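Local coordinates for protein 4-alpha-glucanotransferase (Streptococcus agalactiae, PDB 6M6T) that belongs to the amylomaltase (disproportionating enzyme) family of glucanotransferases, builds its fold round a TIM barrel and holds glycans in two pockets, at residues A[156-159]-A[160-163]; A[75-79]-A[80-84]. One frame throughout, in Å; residues are numbered along the deposited sequence.

Interaction 1: residues A[156-159]-A[160-163]; sequences KALQ and EWDD
A reverse turn in the loop between helices 140-152 and 164-167 is closed where Glu160 meets Ala157 twice. The N of Glu160 gives its hydrogen to the O of Ala157 at 3.1 Å. In return, OE1 of Glu160 takes the N-H of Ala157 at 3.2 Å, using the lone pair that points away from the other carboxylate oxygen. CG of Glu160 lies between its backbone N and carbonyl carbon (chi1 58°), which folds the otherwise extended chain back over the turn. A glutamate chain is long enough to reach back to the N of Ala157, and the small side chain of Ala157 leaves CG of Glu160 3.9 Å from CB of Ala157. Lys156 crosses Glu160 at about a right angle, its NZ 5.7 Å from OE1 of Glu160: no salt bridge, though the charges may attract at a distance.

Trp161 packs its ring against Leu158. CA of Leu158 makes a CH-pi contact over the five-membered ring, 3.7 Å from the centroid, while CD1 of Leu158 touches CH2 of Trp161 at 3.8 Å. At the ring's edge, NE1 of Trp161 gives a weak hydrogen bond to the O of Lys156 at 3.1 Å, so the indole sinks its apolar surface without burying its N-H alone. Ile149 of helix 140-152, Trp229 of helix 226-230 and Ile166 of helix 164-167 pack round this ring, and Asp163 N-caps helix 164-167, its OD1 bound to Ala165 N.

Interaction 2: residues A[75-79]-A[80-84]; sequences DLLTL and EGFIS
Thr78 and Gly81 end helix 74-78 in a Schellman motif, with a type I beta turn between them. The N of Gly81 bonds the O of Thr78 at 3.0 Å and almost straight, 175° at the hydrogen, whereas the bond from the N of Glu80 to the O of Leu77 is weak. Gly81 has a phi of 88°, where a CB would be pressed against the preceding carbonyl oxygen; glycine escapes this and lets the chain reverse.

The reversal brings two apolar groups back onto the helix. CB of Leu77 meets CD1 of Ile83 at 3.9 Å, and CD2 of Leu77 comes to the edge of the Phe82 ring, 4.1 Å from CD2 of Phe82. All three residues are buried: branched Leu77 and Ile83 both pack on Ala116 of helix 105-122, and the Phe82 side chain touches Glu123. Beside them, CA of Thr78 points its hydrogen at the O of Ile83 (3.5 Å).

The other side is loose. Leu79, Glu80 and Gly81 are exposed; Glu80, bent at chi2 (-77°), leads its end away from segment 75-79 and touches Lys197 of helix 182-208. Thr78 stands at the border, its OG1 bonded to Tyr88 OH. Backbone bonds thus set the shape of the helix end, apolar contacts join the returning chain to it, and the charges of Glu80 and Lys197 may attract on the exposed side.

Interaction 2 comes first along the chain and interaction 1 follows; their centres lie 36 Å apart and their nearest atoms about 25 Å, so they do not touch. Both lie far from the middle of the chain, and none of their residues lines either glycan pocket. Interaction 1 approaches a ligand without touching it: the side chain of Ala157 is about 10 Å from a bound AC1, and Leu158 N is bonded to Asp224, in the same loop as the pocket residue Ile219. Interaction 2 instead packs on helices 105-122 and 182-208. Interaction 2 closes helix 74-78, while the chain of interaction 1 runs on to Asp163, the N-cap of helix 164-167.

Interaction 1: residues A[156-159]-A[160-163]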
loop_
_atom_site.group_PDB
_atom_site.type_symbol
_atom_site.label_atom_id
_atom_site.label_comp_id
_atom_site.label_asym_id
_atom_site.label_seq_id
_atom_site.Cartn_x
_atom_site.Cartn_y
_atom_site.Cartn_z
ATOM N N LYS A 156 21.324 5.776 8.255
ATOM C CA LYS A 156 21.761 4.395 8.411
ATOM C C LYS A 156 20.693 3.593 9.141
ATOM O O LYS A 156 19.942 4.127 9.963
ATOM C CB LYS A 156 23.090 4.319 9.169
ATOM C CG LYS A 156 24.281 4.694 8.312
ATOM C CD LYS A 156 25.565 4.029 8.752
ATOM C CE LYS A 156 26.496 3.878 7.555
ATOM N NZ LYS A 156 26.971 5.206 7.049
ATOM N N ALA A 157 20.626 2.303 8.833
ATOM C CA ALA A 157 19.612 1.462 9.448
ATOM C C ALA A 157 19.749 1.455 10.967
ATOM O O ALA A 157 20.827 1.685 11.525
ATOM C CB ALA A 157 19.712 0.038 8.918
ATOM N N LEU A 158 18.626 1.176 11.630
ATOM C CA LEU A 158 18.586 1.103 13.090
ATOM C C LEU A 158 19.586 0.096 13.646
ATOM O O LEU A 158 20.149 0.306 14.722
ATOM C CB LEU A 158 17.178 0.736 13.541
ATOM C CG LEU A 158 17.058 0.168 14.946
ATOM C CD1 LEU A 158 16.982 1.314 15.958
ATOM C CD2 LEU A 158 15.851 -0.789 15.058
ATOM N N GLN A 159 19.810 -1.011 12.939
ATOM C CA GLN A 159 20.716 -2.032 13.453
ATOM C C GLN A 159 22.176 -1.602 13.400
ATOM O O GLN A 159 22.997 -2.142 14.153
ATOM C CB GLN A 159 20.535 -3.337 12.675
ATOM C CG GLN A 159 19.197 -4.020 12.919
ATOM C CD GLN A 159 18.051 -3.388 12.139
ATOM O OE1 GLN A 159 18.270 -2.701 11.137
ATOM N NE2 GLN A 159 16.818 -3.620 12.600
ATOM N N GLU A 160 22.521 -0.649 12.532
ATOM C CA GLU A 160 23.904 -0.238 12.346
ATOM C C GLU A 160 24.179 1.179 12.859
ATOM O O GLU A 160 25.190 1.779 12.477
ATOM C CB GLU A 160 24.305 -0.371 10.870
ATOM C CG GLU A 160 23.434 0.431 9.889
ATOM C CD GLU A 160 23.892 0.343 8.414
ATOM O OE1 GLU A 160 23.213 0.961 7.542
ATOM O OE2 GLU A 160 24.918 -0.332 8.128
ATOM N N TRP A 161 23.315 1.725 13.722
ATOM C CA TRP A 161 23.661 2.973 14.399
ATOM C C TRP A 161 24.935 2.750 15.209
ATOM O O TRP A 161 25.364 1.618 15.434
ATOM C CB TRP A 161 22.535 3.468 15.321
ATOM C CG TRP A 161 21.253 3.908 14.636
ATOM C CD1 TRP A 161 21.029 4.027 13.286
ATOM C CD2 TRP A 161 20.016 4.279 15.274
ATOM N NE1 TRP A 161 19.730 4.446 13.051
ATOM C CE2 TRP A 161 19.093 4.607 14.252
ATOM C CE3 TRP A 161 19.601 4.370 16.607
ATOM C CZ2 TRP A 161 17.786 5.011 14.527
ATOM C CZ3 TRP A 161 18.292 4.771 16.875
ATOM C CH2 TRP A 161 17.404 5.084 15.839
ATOM N N ASP A 162 25.549 3.850 15.646
ATOM C CA ASP A 162 26.848 3.779 16.313
ATOM C C ASP A 162 26.758 3.713 17.830
ATOM O O ASP A 162 27.665 3.171 18.469
ATOM C CB ASP A 162 27.712 4.981 15.919
ATOM C CG ASP A 162 28.014 5.009 14.435
ATOM O OD1 ASP A 162 27.095 4.658 13.653
ATOM O OD2 ASP A 162 29.157 5.372 14.053
ATOM N N ASP A 163 25.691 4.235 18.415
ATOM C CA ASP A 163 25.564 4.371 19.861
ATOM C C ASP A 163 24.602 3.289 20.360
ATOM O O ASP A 163 23.376 3.426 20.274
ATOM C CB ASP A 163 25.101 5.785 20.191
ATOM C CG ASP A 163 25.025 6.057 21.662
ATOM O OD1 ASP A 163 25.396 5.180 22.468
ATOM O OD2 ASP A 163 24.584 7.169 22.010
#

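Interaction 2: residues A[75-79]-A[80-84]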
loop_
_atom_site.group_PDB
_atom_site.type_symbol
_atom_site.label_atom_id
_atom_site.label_comp_id
_atom_site.label_asym_id
_atom_site.label_seq_id
_atom_site.Cartn_x
_atom_site.Cartn_y
_atom_site.Cartn_z
ATOM N N ASP A 75 1.365 22.713 -3.707
ATOM C CA ASP A 75 0.374 23.724 -4.076
ATOM C C ASP A 75 -0.612 23.965 -2.940
ATOM O O ASP A 75 -0.910 25.114 -2.592
ATOM C CB ASP A 75 -0.363 23.307 -5.351
ATOM C CG ASP A 75 0.515 23.387 -6.599
ATOM O OD1 ASP A 75 1.307 24.355 -6.717
ATOM O OD2 ASP A 75 0.409 22.477 -7.458
ATOM N N LEU A 76 -1.147 22.888 -2.365
ATOM C CA LEU A 76 -2.019 23.029 -1.206
ATOM C C LEU A 76 -1.324 23.783 -0.083
ATOM O O LEU A 76 -1.972 24.522 0.675
ATOM C CB LEU A 76 -2.464 21.649 -0.734
ATOM C CG LEU A 76 -3.755 21.113 -1.354
ATOM C CD1 LEU A 76 -4.085 19.753 -0.754
ATOM C CD2 LEU A 76 -4.898 22.095 -1.143
ATOM N N LEU A 77 0.000 23.614 0.018
ATOM C CA LEU A 77 0.811 24.265 1.040
ATOM C C LEU A 77 1.032 25.739 0.740
ATOM O O LEU A 77 1.124 26.554 1.669
ATOM C CB LEU A 77 2.166 23.563 1.161
ATOM C CG LEU A 77 2.319 22.389 2.110
ATOM C CD1 LEU A 77 3.793 22.241 2.429
ATOM C CD2 LEU A 77 1.481 22.596 3.363
ATOM N N THR A 78 1.150 26.087 -0.542
ATOM C CA THR A 78 1.247 27.487 -0.936
ATOM C C THR A 78 -0.049 28.217 -0.620
ATOM O O THR A 78 -0.034 29.278 0.012
ATOM C CB THR A 78 1.584 27.589 -2.425
ATOM O OG1 THR A 78 2.962 27.235 -2.622
ATOM C CG2 THR A 78 1.327 29.008 -2.957
ATOM N N LEU A 79 -1.182 27.627 -0.990
ATOM C CA LEU A 79 -2.478 28.257 -0.749
ATOM C C LEU A 79 -2.779 28.457 0.739
ATOM O O LEU A 79 -3.816 29.029 1.091
ATOM C CB LEU A 79 -3.599 27.441 -1.412
ATOM C CG LEU A 79 -3.879 27.714 -2.899
ATOM C CD1 LEU A 79 -2.717 27.343 -3.847
ATOM C CD2 LEU A 79 -5.179 27.025 -3.327
ATOM N N GLU A 80 -1.880 28.001 1.619
ATOM C CA GLU A 80 -2.041 28.094 3.068
ATOM C C GLU A 80 -1.251 29.238 3.691
ATOM O O GLU A 80 -1.441 29.526 4.877
ATOM C CB GLU A 80 -1.618 26.772 3.738
ATOM C CG GLU A 80 -2.736 25.727 3.871
ATOM C CD GLU A 80 -3.704 26.032 5.023
ATOM O OE1 GLU A 80 -3.286 26.016 6.209
ATOM O OE2 GLU A 80 -4.895 26.300 4.731
ATOM N N GLY A 81 -0.374 29.885 2.927
ATOM C CA GLY A 81 0.450 30.953 3.448
ATOM C C GLY A 81 1.750 30.498 4.052
ATOM O O GLY A 81 2.382 31.271 4.781
ATOM N N PHE A 82 2.171 29.265 3.764
ATOM C CA PHE A 82 3.321 28.603 4.373
ATOM C C PHE A 82 4.554 28.652 3.486
ATOM O O PHE A 82 5.634 29.022 3.944
ATOM C CB PHE A 82 2.968 27.147 4.682
ATOM C CG PHE A 82 1.967 26.991 5.787
ATOM C CD1 PHE A 82 1.737 28.031 6.681
ATOM C CD2 PHE A 82 1.263 25.795 5.940
ATOM C CE1 PHE A 82 0.826 27.888 7.707
ATOM C CE2 PHE A 82 0.347 25.639 6.968
ATOM C CZ PHE A 82 0.126 26.689 7.853
ATOM N N ILE A 83 4.414 28.266 2.222
ATOM C CA ILE A 83 5.424 28.561 1.215
ATOM C C ILE A 83 4.802 29.472 0.162
ATOM O O ILE A 83 3.605 29.784 0.218
ATOM C CB ILE A 83 5.989 27.273 0.575
ATOM C CG1 ILE A 83 4.906 26.201 0.417
ATOM C CG2 ILE A 83 7.132 26.725 1.395
ATOM C CD1 ILE A 83 5.312 25.049 -0.490
ATOM N N SER A 84 5.621 29.919 -0.783
ATOM C CA SER A 84 5.207 30.483 -2.059
ATOM C C SER A 84 5.674 29.532 -3.160
ATOM O O SER A 84 6.306 28.509 -2.890
ATOM C CB SER A 84 5.775 31.894 -2.251
ATOM O OG SER A 84 6.929 31.878 -3.076
#